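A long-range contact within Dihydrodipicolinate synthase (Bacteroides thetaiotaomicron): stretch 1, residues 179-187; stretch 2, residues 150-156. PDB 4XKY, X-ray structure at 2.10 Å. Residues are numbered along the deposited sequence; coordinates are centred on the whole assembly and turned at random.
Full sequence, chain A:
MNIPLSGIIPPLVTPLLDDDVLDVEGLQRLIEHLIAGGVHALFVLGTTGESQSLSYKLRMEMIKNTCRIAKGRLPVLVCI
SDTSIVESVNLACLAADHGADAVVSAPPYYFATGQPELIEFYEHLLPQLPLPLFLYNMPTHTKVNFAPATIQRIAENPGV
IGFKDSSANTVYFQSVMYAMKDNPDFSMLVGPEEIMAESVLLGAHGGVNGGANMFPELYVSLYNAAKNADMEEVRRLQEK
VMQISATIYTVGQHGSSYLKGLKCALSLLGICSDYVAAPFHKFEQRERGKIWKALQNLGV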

# COMPACT_ATOMS: atom_id res chain seq x y z
N ALA A 179 -11.68 -14.78 -19.53
CA ALA A 179 -10.52 -15.60 -19.89
C ALA A 179 -10.79 -17.11 -19.81
O ALA A 179 -10.17 -17.89 -20.54
CB ALA A 179 -9.31 -15.24 -19.03
N MET A 180 -11.71 -17.53 -18.94
CA MET A 180 -12.00 -18.96 -18.75
C MET A 180 -13.30 -19.44 -19.42
O MET A 180 -13.74 -20.57 -19.20
CB MET A 180 -12.05 -19.29 -17.25
CG MET A 180 -10.76 -19.00 -16.51
SD MET A 180 -9.36 -19.84 -17.27
CE MET A 180 -9.74 -21.57 -17.01
N LYS A 181 -13.90 -18.59 -20.25
CA LYS A 181 -15.24 -18.84 -20.78
C LYS A 181 -15.33 -20.07 -21.69
O LYS A 181 -16.40 -20.61 -21.87
CB LYS A 181 -15.73 -17.64 -21.57
CG LYS A 181 -14.95 -17.41 -22.86
CD LYS A 181 -15.47 -16.17 -23.55
CE LYS A 181 -14.43 -15.61 -24.49
NZ LYS A 181 -14.54 -16.33 -25.78
N ASP A 182 -14.21 -20.49 -22.28
CA ASP A 182 -14.19 -21.70 -23.11
C ASP A 182 -13.78 -22.97 -22.37
O ASP A 182 -13.52 -24.00 -23.00
CB ASP A 182 -13.29 -21.47 -24.33
CG ASP A 182 -13.87 -20.45 -25.29
OD1 ASP A 182 -15.12 -20.38 -25.42
OD2 ASP A 182 -13.09 -19.72 -25.92
N ASN A 183 -13.73 -22.90 -21.05
CA ASN A 183 -13.46 -24.07 -20.23
C ASN A 183 -14.52 -24.17 -19.14
O ASN A 183 -14.24 -23.95 -17.96
CB ASN A 183 -12.06 -23.99 -19.63
CG ASN A 183 -11.59 -25.32 -19.06
OD1 ASN A 183 -12.32 -26.33 -19.08
ND2 ASN A 183 -10.36 -25.33 -18.57
N PRO A 184 -15.77 -24.50 -19.53
CA PRO A 184 -16.90 -24.49 -18.60
C PRO A 184 -16.75 -25.44 -17.39
O PRO A 184 -17.38 -25.23 -16.35
CB PRO A 184 -18.08 -24.91 -19.48
CG PRO A 184 -17.47 -25.72 -20.58
CD PRO A 184 -16.12 -25.10 -20.83
N ASP A 185 -15.93 -26.47 -17.53
CA ASP A 185 -15.68 -27.44 -16.45
C ASP A 185 -14.84 -26.93 -15.27
O ASP A 185 -14.79 -27.59 -14.23
CB ASP A 185 -14.96 -28.67 -17.01
CG ASP A 185 -15.86 -29.59 -17.81
OD1 ASP A 185 -17.09 -29.39 -17.83
OD2 ASP A 185 -15.30 -30.54 -18.40
N PHE A 186 -14.17 -25.80 -15.46
CA PHE A 186 -13.25 -25.21 -14.48
C PHE A 186 -14.05 -24.38 -13.53
O PHE A 186 -14.74 -23.47 -13.95
CB PHE A 186 -12.24 -24.31 -15.21
CG PHE A 186 -11.18 -23.69 -14.32
CD1 PHE A 186 -10.02 -24.39 -14.01
CD2 PHE A 186 -11.31 -22.39 -13.88
CE1 PHE A 186 -9.03 -23.81 -13.23
CE2 PHE A 186 -10.32 -21.80 -13.11
CZ PHE A 186 -9.18 -22.51 -12.78
N SER A 187 -13.94 -24.69 -12.24
CA SER A 187 -14.90 -24.18 -11.28
C SER A 187 -14.44 -22.78 -10.86
O SER A 187 -13.28 -22.58 -10.50
CB SER A 187 -15.03 -25.16 -10.10
OG SER A 187 -15.85 -24.62 -9.09
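Stretch 2 (150-156) TIQRIAE

Two small hydrophobic groups of stretch 2, the methyl of Ala155 and the CG2 methyl of Ile151, each meet both Met180 and Phe186, so that four apolar side chains carry most of a contact in which no clear hydrogen bond crosses from one stretch to the other. The surface buried is modest, 275 Å² with both sides summed.

Stretch 2 continues a helix that begins earlier in the chain. Its backbone hydrogen bonds run from Ile154 N to Thr150 O at 2.9 Å and from Ala155 N to Ile151 O at 3.0 Å. This spacing of four residues, a little more than one helical turn, brings Ile151 and Ala155 onto the same side, and both point their CA-to-CB bonds toward stretch 1. Arg153 and Glu156 point away and are exposed, as suits charged residues.

Stretch 1 starts as the last part of a helix and then folds through two successive type I turns, Met180 to Asn183 and Asn183 to Phe186. They are held by hydrogen bonds from Asn183 N to Met180 O at 3.0 Å and from Phe186 N to Asn183 O at 3.1 Å. Asn183 thus closes the first turn with its NH and the second with its carbonyl. The turns leave Lys181, Asp182, Pro184 and Asp185 exposed and out of reach of stretch 2, while Met180 and Phe186 both engage it. In register, the CA of Met180 lies 6.3 Å from the CA of Gln152, and the CA of Phe186 lies 7.8 Å from the CA of Ala155, so the two chains advance in the same sense between these pairs.

Met180 sets off sideways, but its flexible thioether, with all three chi angles m, brings its end nearer: SD lies 3.8 Å from Ile151 CG2, and CE lies 3.7 Å from Ala155 CB. SD also comes within 3.8 Å of Gln152 CA, close against the helix backbone. Phe186, with chi1 t, points toward the helix and offers a broad ring, whose CE1 is 3.5 Å from Ala155 CB and whose CE2 is 4.2 Å from Ile151 CG2. Both methyls approach this ring obliquely. The single methyl of Ala155 takes both the end of the thioether and the ring, and Ile151 adds its CG2 methyl, while its CD1 lies farther off, 6.5 Å from Met180 SD and 6.3 Å from Phe186 CE2.

At the margin, Ala179 points its small side chain toward stretch 2, beside the long side chain of exposed Gln152, whose end reaches nearer than its CA-to-CB direction suggests.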

# COMPACT_ATOMS: atom_id res chain seq x y z
N THR A 150 -2.59 -15.95 -16.88
CA THR A 150 -1.90 -16.85 -15.97
C THR A 150 -2.83 -17.98 -15.51
O THR A 150 -2.44 -19.14 -15.48
CB THR A 150 -1.35 -16.12 -14.72
OG1 THR A 150 -0.37 -15.15 -15.10
CG2 THR A 150 -0.68 -17.08 -13.76
N ILE A 151 -4.06 -17.62 -15.16
CA ILE A 151 -5.05 -18.62 -14.77
C ILE A 151 -5.38 -19.55 -15.92
O ILE A 151 -5.46 -20.76 -15.72
CB ILE A 151 -6.31 -17.97 -14.18
CG1 ILE A 151 -6.02 -17.52 -12.75
CG2 ILE A 151 -7.47 -18.95 -14.12
CD1 ILE A 151 -7.02 -16.51 -12.22
N GLN A 152 -5.57 -19.00 -17.12
CA GLN A 152 -5.76 -19.82 -18.33
C GLN A 152 -4.67 -20.85 -18.43
O GLN A 152 -4.92 -22.04 -18.64
CB GLN A 152 -5.67 -18.99 -19.60
CG GLN A 152 -6.98 -18.74 -20.33
CD GLN A 152 -6.76 -17.84 -21.53
OE1 GLN A 152 -7.45 -16.83 -21.71
NE2 GLN A 152 -5.78 -18.19 -22.37
N ARG A 153 -3.44 -20.36 -18.31
CA ARG A 153 -2.25 -21.17 -18.49
C ARG A 153 -2.09 -22.29 -17.45
O ARG A 153 -1.73 -23.41 -17.82
CB ARG A 153 -1.02 -20.26 -18.48
CG ARG A 153 0.32 -20.98 -18.41
CD ARG A 153 0.69 -21.69 -19.70
NE ARG A 153 1.95 -22.41 -19.51
CZ ARG A 153 3.15 -21.83 -19.41
NH1 ARG A 153 3.29 -20.51 -19.50
NH2 ARG A 153 4.23 -22.59 -19.22
N ILE A 154 -2.36 -22.00 -16.18
CA ILE A 154 -2.17 -23.00 -15.12
C ILE A 154 -3.30 -24.02 -15.20
O ILE A 154 -3.10 -25.20 -14.95
CB ILE A 154 -2.13 -22.36 -13.71
CG1 ILE A 154 -0.91 -21.45 -13.61
CG2 ILE A 154 -2.04 -23.43 -12.62
CD1 ILE A 154 -0.93 -20.51 -12.42
N ALA A 155 -4.47 -23.55 -15.61
CA ALA A 155 -5.63 -24.41 -15.73
C ALA A 155 -5.57 -25.46 -16.85
O ALA A 155 -6.44 -26.34 -16.90
CB ALA A 155 -6.87 -23.56 -15.92
N GLU A 156 -4.60 -25.37 -17.75
CA GLU A 156 -4.39 -26.44 -18.74
C GLU A 156 -3.99 -27.74 -18.04
O GLU A 156 -4.34 -28.82 -18.52
CB GLU A 156 -3.30 -26.07 -19.73
CG GLU A 156 -3.61 -24.89 -20.64
CD GLU A 156 -2.35 -24.22 -21.18
OE1 GLU A 156 -1.24 -24.49 -20.67
OE2 GLU A 156 -2.47 -23.42 -22.13